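Toluene, o-xylene monooxygenase oxygenase subunit (Pseudomonas stutzeri, PDB 2INC) forms part of the hydroxylase component of toluene/o-xylene monooxygenase, a multicomponent enzyme that probably uses dioxygen to hydroxylate aromatic hydrocarbons. Local coordinates at residues 212-217 and 260-265; 134-140 and 206-212. All coordinates share one frame; numbering follows the deposited sequence.

Contact 1. Residues 212-217 and 260-265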
ATOM      1  N   PHE B 212     -30.715 -10.345 -20.285  1.00 32.98           N
ATOM      2  CA  PHE B 212     -29.540  -9.936 -21.004  1.00 33.13           C
ATOM      3  C   PHE B 212     -29.841  -9.306 -22.368  1.00 33.31           C
ATOM      4  O   PHE B 212     -29.264  -8.271 -22.725  1.00 31.91           O
ATOM      5  CB  PHE B 212     -28.600 -11.124 -21.121  1.00 31.90           C
ATOM      6  CG  PHE B 212     -27.423 -10.896 -22.051  1.00 34.22           C
ATOM      7  CD1 PHE B 212     -26.375 -10.060 -21.684  1.00 30.26           C
ATOM      8  CD2 PHE B 212     -27.383 -11.532 -23.269  1.00 34.29           C
ATOM      9  CE1 PHE B 212     -25.297  -9.825 -22.530  1.00 35.22           C
ATOM     10  CE2 PHE B 212     -26.296 -11.314 -24.147  1.00 34.89           C
ATOM     11  CZ  PHE B 212     -25.251 -10.463 -23.755  1.00 32.38           C
ATOM     12  N   THR B 213     -30.690  -9.957 -23.168  1.00 33.75           N
ATOM     13  CA  THR B 213     -31.022  -9.420 -24.489  1.00 33.85           C
ATOM     14  C   THR B 213     -31.775  -8.113 -24.345  1.00 33.96           C
ATOM     15  O   THR B 213     -31.403  -7.085 -24.922  1.00 33.95           O
ATOM     16  CB  THR B 213     -31.829 -10.465 -25.287  1.00 34.17           C
ATOM     17  OG1 THR B 213     -31.053 -11.670 -25.362  1.00 34.33           O
ATOM     18  CG2 THR B 213     -32.143  -9.942 -26.696  1.00 32.35           C
ATOM     19  N   ALA B 214     -32.822  -8.103 -23.535  1.00 32.57           N
ATOM     20  CA  ALA B 214     -33.610  -6.917 -23.441  1.00 32.53           C
ATOM     21  C   ALA B 214     -32.810  -5.738 -22.918  1.00 34.87           C
ATOM     22  O   ALA B 214     -32.917  -4.630 -23.473  1.00 35.97           O
ATOM     23  CB  ALA B 214     -34.917  -7.165 -22.629  1.00 32.75           C
ATOM     24  N   ILE B 215     -31.984  -5.951 -21.891  1.00 34.01           N
ATOM     25  CA  ILE B 215     -31.256  -4.816 -21.272  1.00 33.97           C
ATOM     26  C   ILE B 215     -29.977  -4.492 -22.042  1.00 34.39           C
ATOM     27  O   ILE B 215     -29.728  -3.344 -22.382  1.00 34.36           O
ATOM     28  CB  ILE B 215     -30.855  -5.140 -19.817  1.00 34.28           C
ATOM     29  CG1 ILE B 215     -32.079  -5.400 -18.961  1.00 34.92           C
ATOM     30  CG2 ILE B 215     -30.009  -4.005 -19.245  1.00 31.86           C
ATOM     31  CD1 ILE B 215     -32.982  -4.204 -18.888  1.00 36.69           C
ATOM     32  N   ASN B 216     -29.172  -5.499 -22.319  1.00 33.40           N
ATOM     33  CA  ASN B 216     -27.835  -5.201 -22.820  1.00 33.69           C
ATOM     34  C   ASN B 216     -27.826  -5.143 -24.315  1.00 34.78           C
ATOM     35  O   ASN B 216     -26.978  -4.428 -24.920  1.00 34.06           O
ATOM     36  CB  ASN B 216     -26.811  -6.242 -22.366  1.00 33.50           C
ATOM     37  CG  ASN B 216     -26.094  -5.825 -21.052  1.00 34.59           C
ATOM     38  OD1 ASN B 216     -26.679  -5.156 -20.223  1.00 33.39           O
ATOM     39  ND2 ASN B 216     -24.842  -6.234 -20.886  1.00 33.12           N
ATOM     40  N   LEU B 217     -28.692  -5.938 -24.947  1.00 33.91           N
ATOM     41  CA  LEU B 217     -28.564  -6.004 -26.418  1.00 35.57           C
ATOM     42  C   LEU B 217     -29.485  -5.030 -27.103  1.00 35.85           C
ATOM     43  O   LEU B 217     -29.200  -4.610 -28.226  1.00 35.93           O
ATOM     44  CB  LEU B 217     -28.740  -7.435 -26.967  1.00 35.73           C
ATOM     45  CG  LEU B 217     -27.739  -8.501 -26.498  1.00 37.42           C
ATOM     46  CD1 LEU B 217     -27.928  -9.814 -27.244  1.00 38.70           C
ATOM     47  CD2 LEU B 217     -26.377  -8.019 -26.610  1.00 38.58           C
ATOM     48  N   TRP B 260     -18.273  -7.011 -23.420  1.00 34.50           N
ATOM     49  CA  TRP B 260     -18.567  -8.270 -22.744  1.00 32.54           C
ATOM     50  C   TRP B 260     -19.861  -8.870 -23.266  1.00 34.03           C
ATOM     51  O   TRP B 260     -19.967 -10.109 -23.326  1.00 34.25           O
ATOM     52  CB  TRP B 260     -18.516  -8.174 -21.216  1.00 33.02           C
ATOM     53  CG  TRP B 260     -19.761  -7.657 -20.477  1.00 29.37           C
ATOM     54  CD1 TRP B 260     -19.915  -6.432 -19.909  1.00 33.05           C
ATOM     55  CD2 TRP B 260     -20.935  -8.412 -20.121  1.00 30.00           C
ATOM     56  NE1 TRP B 260     -21.152  -6.354 -19.259  1.00 29.45           N
ATOM     57  CE2 TRP B 260     -21.786  -7.552 -19.388  1.00 29.95           C
ATOM     58  CE3 TRP B 260     -21.370  -9.731 -20.363  1.00 31.35           C
ATOM     59  CZ2 TRP B 260     -22.986  -7.972 -18.895  1.00 29.04           C
ATOM     60  CZ3 TRP B 260     -22.577 -10.128 -19.907  1.00 33.31           C
ATOM     61  CH2 TRP B 260     -23.385  -9.267 -19.168  1.00 31.34           C
ATOM     62  N   SER B 261     -20.818  -8.014 -23.674  1.00 34.63           N
ATOM     63  CA  SER B 261     -22.091  -8.501 -24.229  1.00 35.97           C
ATOM     64  C   SER B 261     -21.796  -9.244 -25.549  1.00 36.79           C
ATOM     65  O   SER B 261     -22.343 -10.316 -25.797  1.00 34.97           O
ATOM     66  CB  SER B 261     -23.081  -7.370 -24.453  1.00 35.59           C
ATOM     67  OG  SER B 261     -23.456  -6.779 -23.224  1.00 37.56           O
ATOM     68  N   SER B 262     -20.881  -8.675 -26.337  1.00 37.34           N
ATOM     69  CA  SER B 262     -20.489  -9.291 -27.579  1.00 39.08           C
ATOM     70  C   SER B 262     -19.752 -10.626 -27.319  1.00 38.89           C
ATOM     71  O   SER B 262     -20.006 -11.607 -28.004  1.00 38.25           O
ATOM     72  CB  SER B 262     -19.667  -8.310 -28.427  1.00 39.56           C
ATOM     73  OG  SER B 262     -19.291  -8.968 -29.619  1.00 45.65           O
ATOM     74  N   ALA B 263     -18.898 -10.685 -26.292  1.00 37.75           N
ATOM     75  CA  ALA B 263     -18.189 -11.928 -25.987  1.00 38.41           C
ATOM     76  C   ALA B 263     -19.151 -13.013 -25.591  1.00 38.64           C
ATOM     77  O   ALA B 263     -18.981 -14.173 -25.987  1.00 39.32           O
ATOM     78  CB  ALA B 263     -17.103 -11.720 -24.945  1.00 38.43           C
ATOM     79  N   LEU B 264     -20.182 -12.646 -24.837  1.00 37.51           N
ATOM     80  CA  LEU B 264     -21.165 -13.620 -24.407  1.00 38.77           C
ATOM     81  C   LEU B 264     -22.018 -14.159 -25.569  1.00 39.34           C
ATOM     82  O   LEU B 264     -22.266 -15.354 -25.661  1.00 39.43           O
ATOM     83  CB  LEU B 264     -22.063 -13.043 -23.314  1.00 38.57           C
ATOM     84  CG  LEU B 264     -23.031 -14.026 -22.602  1.00 38.89           C
ATOM     85  CD1 LEU B 264     -22.330 -15.213 -21.972  1.00 40.47           C
ATOM     86  CD2 LEU B 264     -23.828 -13.292 -21.574  1.00 39.80           C
ATOM     87  N   VAL B 265     -22.475 -13.270 -26.440  1.00 39.60           N
ATOM     88  CA  VAL B 265     -23.251 -13.706 -27.607  1.00 40.35           C
ATOM     89  C   VAL B 265     -22.340 -14.645 -28.413  1.00 40.76           C
ATOM     90  O   VAL B 265     -22.785 -15.736 -28.852  1.00 41.80           O
ATOM     91  CB  VAL B 265     -23.707 -12.531 -28.445  1.00 40.43           C
ATOM     92  CG1 VAL B 265     -24.091 -12.998 -29.892  1.00 40.69           C
ATOM     93  CG2 VAL B 265     -24.874 -11.825 -27.761  1.00 39.21           C
TER
HETATM   94  O   HOH W   1     -24.369  -3.713 -23.774  1.00 38.28           O
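Phe-212 enters helix 241-268 as a knob into a hole formed by Trp-260, Ser-261, Leu-264 and Val-265, in a ferritin-like bundle where 212-217 and 260-265 run roughly antiparallel, 145° between their axes. Its ring reaches across because CG lies anti to the backbone N (chi1 171°). Leu-264 CD2 sits over one face, 3.9 Å from the centroid of the Phe-212 ring, a nearly vertical CH-pi contact. Val-265 CG2 meets the ring edge at CE2 and also packs 3.7 Å from Leu-217 CD1, while the indole of Trp-260 approaches obliquely, its CZ3 3.8 Å from Phe-212 CE1.

One turn on, the contact becomes polar. Asn-216 ND2 donates to Ser-261 OG at 2.8 Å, a bent bond tilted 22° out of the amide plane. A water adds a mediated polar link, donating to Asn-216 O at 2.9 Å and also to Ser-261 OG. Further out, Asn-216 ND2 also gives a hydrogen bond to Glu-151 OE1, which weakly takes Trp-260 NE1 as well; this carboxylate on helix 142-172 is well placed to orient the amide and, more loosely, the indole. Ser-261 OG is in turn hydrogen-bonded to His-257 O, one turn back on its own helix.

Contact 2. Residues 134-140 and 206-212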
ATOM      1  N   TYR B 134     -30.285  -7.027 -11.789  1.00 29.09           N
ATOM      2  CA  TYR B 134     -31.076  -8.263 -11.935  1.00 29.72           C
ATOM      3  C   TYR B 134     -30.315  -9.312 -12.733  1.00 28.84           C
ATOM      4  O   TYR B 134     -30.227 -10.480 -12.288  1.00 29.85           O
ATOM      5  CB  TYR B 134     -32.506  -8.033 -12.428  1.00 30.36           C
ATOM      6  CG  TYR B 134     -33.191  -9.367 -12.559  1.00 30.77           C
ATOM      7  CD1 TYR B 134     -33.356  -9.969 -13.833  1.00 28.93           C
ATOM      8  CD2 TYR B 134     -33.541 -10.091 -11.432  1.00 32.99           C
ATOM      9  CE1 TYR B 134     -33.948 -11.236 -13.943  1.00 30.37           C
ATOM     10  CE2 TYR B 134     -34.135 -11.399 -11.548  1.00 32.40           C
ATOM     11  CZ  TYR B 134     -34.316 -11.923 -12.805  1.00 30.31           C
ATOM     12  OH  TYR B 134     -34.880 -13.201 -12.900  1.00 32.66           O
ATOM     13  N   ILE B 135     -29.668  -8.926 -13.824  1.00 28.97           N
ATOM     14  CA  ILE B 135     -28.820  -9.922 -14.573  1.00 29.87           C
ATOM     15  C   ILE B 135     -27.790 -10.571 -13.641  1.00 29.97           C
ATOM     16  O   ILE B 135     -27.593 -11.802 -13.652  1.00 32.15           O
ATOM     17  CB  ILE B 135     -28.175  -9.274 -15.813  1.00 27.44           C
ATOM     18  CG1 ILE B 135     -29.320  -8.837 -16.740  1.00 27.74           C
ATOM     19  CG2 ILE B 135     -27.115 -10.210 -16.541  1.00 31.08           C
ATOM     20  CD1 ILE B 135     -28.997  -7.883 -17.945  1.00 30.53           C
ATOM     21  N   HIS B 136     -27.121  -9.743 -12.845  1.00 29.67           N
ATOM     22  CA  HIS B 136     -26.168 -10.226 -11.843  1.00 30.00           C
ATOM     23  C   HIS B 136     -26.679 -11.460 -11.140  1.00 29.46           C
ATOM     24  O   HIS B 136     -25.980 -12.466 -11.071  1.00 30.67           O
ATOM     25  CB  HIS B 136     -25.895  -9.102 -10.821  1.00 28.68           C
ATOM     26  CG  HIS B 136     -25.141  -9.548  -9.612  1.00 31.18           C
ATOM     27  ND1 HIS B 136     -23.916  -9.026  -9.274  1.00 33.99           N
ATOM     28  CD2 HIS B 136     -25.424 -10.485  -8.677  1.00 33.55           C
ATOM     29  CE1 HIS B 136     -23.495  -9.596  -8.154  1.00 35.65           C
ATOM     30  NE2 HIS B 136     -24.390 -10.491  -7.780  1.00 35.94           N
ATOM     31  N   GLN B 137     -27.874 -11.369 -10.554  1.00 30.01           N
ATOM     32  CA  GLN B 137     -28.307 -12.348  -9.571  1.00 30.24           C
ATOM     33  C   GLN B 137     -28.923 -13.617 -10.223  1.00 31.36           C
ATOM     34  O   GLN B 137     -29.095 -14.641  -9.555  1.00 31.69           O
ATOM     35  CB  GLN B 137     -29.259 -11.684  -8.561  1.00 30.68           C
ATOM     36  CG  GLN B 137     -30.577 -11.271  -9.119  1.00 31.54           C
ATOM     37  CD  GLN B 137     -31.250 -10.210  -8.245  1.00 34.28           C
ATOM     38  OE1 GLN B 137     -30.970  -8.989  -8.329  1.00 37.52           O
ATOM     39  NE2 GLN B 137     -32.118 -10.644  -7.443  1.00 27.13           N
ATOM     40  N   ILE B 138     -29.224 -13.578 -11.518  1.00 30.59           N
ATOM     41  CA  ILE B 138     -29.821 -14.767 -12.187  1.00 31.31           C
ATOM     42  C   ILE B 138     -28.875 -15.383 -13.253  1.00 32.04           C
ATOM     43  O   ILE B 138     -29.171 -16.468 -13.776  1.00 33.13           O
ATOM     44  CB  ILE B 138     -31.187 -14.348 -12.794  1.00 31.47           C
ATOM     45  CG1 ILE B 138     -32.157 -15.509 -13.102  1.00 28.94           C
ATOM     46  CG2 ILE B 138     -30.970 -13.439 -14.016  1.00 32.26           C
ATOM     47  CD1 ILE B 138     -32.598 -16.367 -11.873  1.00 29.76           C
ATOM     48  N   ALA B 139     -27.758 -14.738 -13.562  1.00 31.32           N
ATOM     49  CA  ALA B 139     -26.818 -15.343 -14.549  1.00 32.75           C
ATOM     50  C   ALA B 139     -26.296 -16.702 -14.054  1.00 32.69           C
ATOM     51  O   ALA B 139     -26.094 -16.894 -12.842  1.00 31.07           O
ATOM     52  CB  ALA B 139     -25.616 -14.421 -14.826  1.00 32.31           C
ATOM     53  N   PRO B 140     -26.036 -17.654 -14.997  1.00 33.95           N
ATOM     54  CA  PRO B 140     -25.548 -18.970 -14.579  1.00 33.51           C
ATOM     55  C   PRO B 140     -24.037 -19.220 -14.334  1.00 33.92           C
ATOM     56  O   PRO B 140     -23.667 -20.382 -14.135  1.00 35.25           O
ATOM     57  CB  PRO B 140     -26.011 -19.870 -15.727  1.00 33.71           C
ATOM     58  CG  PRO B 140     -25.899 -18.962 -16.937  1.00 35.61           C
ATOM     59  CD  PRO B 140     -26.226 -17.582 -16.469  1.00 33.54           C
ATOM     60  N   TRP B 206     -37.780 -11.981 -16.720  1.00 33.76           N
ATOM     61  CA  TRP B 206     -37.015 -12.602 -15.630  1.00 34.07           C
ATOM     62  C   TRP B 206     -36.037 -13.690 -16.073  1.00 34.64           C
ATOM     63  O   TRP B 206     -35.090 -14.027 -15.349  1.00 34.17           O
ATOM     64  CB  TRP B 206     -37.926 -13.163 -14.535  1.00 33.59           C
ATOM     65  CG  TRP B 206     -38.967 -12.258 -14.036  1.00 31.69           C
ATOM     66  CD1 TRP B 206     -40.318 -12.487 -14.067  1.00 34.17           C
ATOM     67  CD2 TRP B 206     -38.779 -11.021 -13.336  1.00 33.61           C
ATOM     68  NE1 TRP B 206     -40.987 -11.455 -13.440  1.00 31.91           N
ATOM     69  CE2 TRP B 206     -40.065 -10.545 -12.980  1.00 31.99           C
ATOM     70  CE3 TRP B 206     -37.642 -10.281 -12.952  1.00 33.41           C
ATOM     71  CZ2 TRP B 206     -40.255  -9.349 -12.296  1.00 31.23           C
ATOM     72  CZ3 TRP B 206     -37.814  -9.105 -12.274  1.00 31.82           C
ATOM     73  CH2 TRP B 206     -39.134  -8.641 -11.942  1.00 31.97           C
ATOM     74  N   ASP B 207     -36.265 -14.235 -17.261  1.00 34.75           N
ATOM     75  CA  ASP B 207     -35.382 -15.238 -17.807  1.00 33.84           C
ATOM     76  C   ASP B 207     -34.016 -14.608 -17.991  1.00 33.79           C
ATOM     77  O   ASP B 207     -33.926 -13.518 -18.548  1.00 34.21           O
ATOM     78  CB  ASP B 207     -35.939 -15.677 -19.130  1.00 34.61           C
ATOM     79  CG  ASP B 207     -35.107 -16.737 -19.764  1.00 37.14           C
ATOM     80  OD1 ASP B 207     -35.495 -17.911 -19.658  1.00 41.85           O
ATOM     81  OD2 ASP B 207     -34.052 -16.405 -20.321  1.00 38.49           O
ATOM     82  N   TRP B 208     -32.951 -15.265 -17.544  1.00 32.72           N
ATOM     83  CA  TRP B 208     -31.657 -14.584 -17.563  1.00 33.22           C
ATOM     84  C   TRP B 208     -31.257 -14.150 -18.961  1.00 33.96           C
ATOM     85  O   TRP B 208     -30.744 -13.011 -19.154  1.00 34.24           O
ATOM     86  CB  TRP B 208     -30.561 -15.394 -16.861  1.00 32.16           C
ATOM     87  CG  TRP B 208     -29.860 -16.441 -17.718  1.00 33.34           C
ATOM     88  CD1 TRP B 208     -30.208 -17.721 -17.865  1.00 35.01           C
ATOM     89  CD2 TRP B 208     -28.718 -16.225 -18.554  1.00 31.75           C
ATOM     90  NE1 TRP B 208     -29.334 -18.361 -18.735  1.00 33.79           N
ATOM     91  CE2 TRP B 208     -28.415 -17.449 -19.169  1.00 33.55           C
ATOM     92  CE3 TRP B 208     -27.909 -15.113 -18.813  1.00 28.99           C
ATOM     93  CZ2 TRP B 208     -27.322 -17.611 -20.022  1.00 33.56           C
ATOM     94  CZ3 TRP B 208     -26.821 -15.258 -19.701  1.00 35.18           C
ATOM     95  CH2 TRP B 208     -26.561 -16.499 -20.303  1.00 33.87           C
ATOM     96  N   GLY B 209     -31.507 -15.035 -19.938  1.00 32.80           N
ATOM     97  CA  GLY B 209     -31.087 -14.769 -21.337  1.00 33.65           C
ATOM     98  C   GLY B 209     -31.942 -13.683 -21.961  1.00 33.39           C
ATOM     99  O   GLY B 209     -31.457 -12.832 -22.694  1.00 35.01           O
ATOM    100  N   GLU B 210     -33.228 -13.698 -21.674  1.00 34.36           N
ATOM    101  CA  GLU B 210     -34.077 -12.579 -22.106  1.00 34.32           C
ATOM    102  C   GLU B 210     -33.692 -11.258 -21.467  1.00 34.35           C
ATOM    103  O   GLU B 210     -33.752 -10.197 -22.125  1.00 32.66           O
ATOM    104  CB  GLU B 210     -35.551 -12.829 -21.845  1.00 33.39           C
ATOM    105  CG  GLU B 210     -36.344 -11.892 -22.753  1.00 37.36           C
ATOM    106  CD  GLU B 210     -37.846 -12.091 -22.702  1.00 44.88           C
ATOM    107  OE1 GLU B 210     -38.327 -12.914 -21.895  1.00 43.73           O
ATOM    108  OE2 GLU B 210     -38.533 -11.411 -23.503  1.00 44.29           O
ATOM    109  N   ALA B 211     -33.342 -11.303 -20.180  1.00 33.69           N
ATOM    110  CA  ALA B 211     -32.936 -10.089 -19.449  1.00 33.54           C
ATOM    111  C   ALA B 211     -31.702  -9.499 -20.039  1.00 34.15           C
ATOM    112  O   ALA B 211     -31.639  -8.293 -20.294  1.00 34.87           O
ATOM    113  CB  ALA B 211     -32.723 -10.390 -17.931  1.00 32.89           C
ATOM    114  N   PHE B 212     -30.715 -10.345 -20.285  1.00 32.98           N
ATOM    115  CA  PHE B 212     -29.540  -9.936 -21.004  1.00 33.13           C
ATOM    116  C   PHE B 212     -29.841  -9.306 -22.368  1.00 33.31           C
ATOM    117  O   PHE B 212     -29.264  -8.271 -22.725  1.00 31.91           O
ATOM    118  CB  PHE B 212     -28.600 -11.124 -21.121  1.00 31.90           C
ATOM    119  CG  PHE B 212     -27.423 -10.896 -22.051  1.00 34.22           C
ATOM    120  CD1 PHE B 212     -26.375 -10.060 -21.684  1.00 30.26           C
ATOM    121  CD2 PHE B 212     -27.383 -11.532 -23.269  1.00 34.29           C
ATOM    122  CE1 PHE B 212     -25.297  -9.825 -22.530  1.00 35.22           C
ATOM    123  CE2 PHE B 212     -26.296 -11.314 -24.147  1.00 34.89           C
ATOM    124  CZ  PHE B 212     -25.251 -10.463 -23.755  1.00 32.38           C
TER
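Tyr-134 OH donates to the main-chain oxygen of Trp-206 at 2.6 Å, where the near-antiparallel segments 134-138 and 208-212 (154° between axes) of the ferritin-like bundle meet, the first helix ending as the second starts. With CG anti to the backbone N (chi1 179°), the phenol is carried across to Trp-206. The hydroxyl lies in the carbonyl plane on a lone pair (C=O...OH 122°), and it is also hydrogen-bonded to Trp-50 NE1.

Aromatic contacts flank this bond. The indole of Trp-206 turns its edge to the face of Tyr-134 with planes at 74°, CE3 standing 3.7 Å from Tyr-134 CZ, toward the rim of the phenol. At the far end, Pro-140 lays CD over the centre of the six-membered ring of Trp-208, a CH-pi contact 3.5 Å from its centroid; Trp-65 packs edge-to-face on the same indole.

Between these two sites the packing is aliphatic. Ile-138 CG2 presses against Trp-208 CB at 3.5 Å, and Ile-135 reaches in with CG1 3.9 Å from Ala-211 CB and CD1 3.6 Å from Ala-211 O.

A capping interaction begins the second helix. Asp-207, its N-cap, accepts from Glu-210 N at 3.1 Å and weakly from Gly-209 N, both on OD2.

The junction is mostly apolar, and Trp-206 is held through both its carbonyl and its ring. The buried phenol hydroxyl is served as donor by that carbonyl and as acceptor by the indole N-H of Trp-50, which together hold its rotation.

Overall arrangement
Helix 121-138 comes first along the chain, and contact 2 ties its end to the start of helix 208-237, closing a mostly helical loop of 65 residues that includes helices 142-172 and 190-202. Contact 1 then opens on helix 208-237 and closes with helix 241-268 after 42 more residues, a helical hairpin. The two loops follow in series, neither nested nor crossed, and Phe-212 belongs to both. With centres about 11 Å apart, the contacts also touch directly: Ile-135 CD1 packs 3.8 Å from Ile-215 CB, and Leu-264 CD2 lies 4.0 Å from Trp-208 CZ3. Helix 208-237 thereby links two other helices of the bundle.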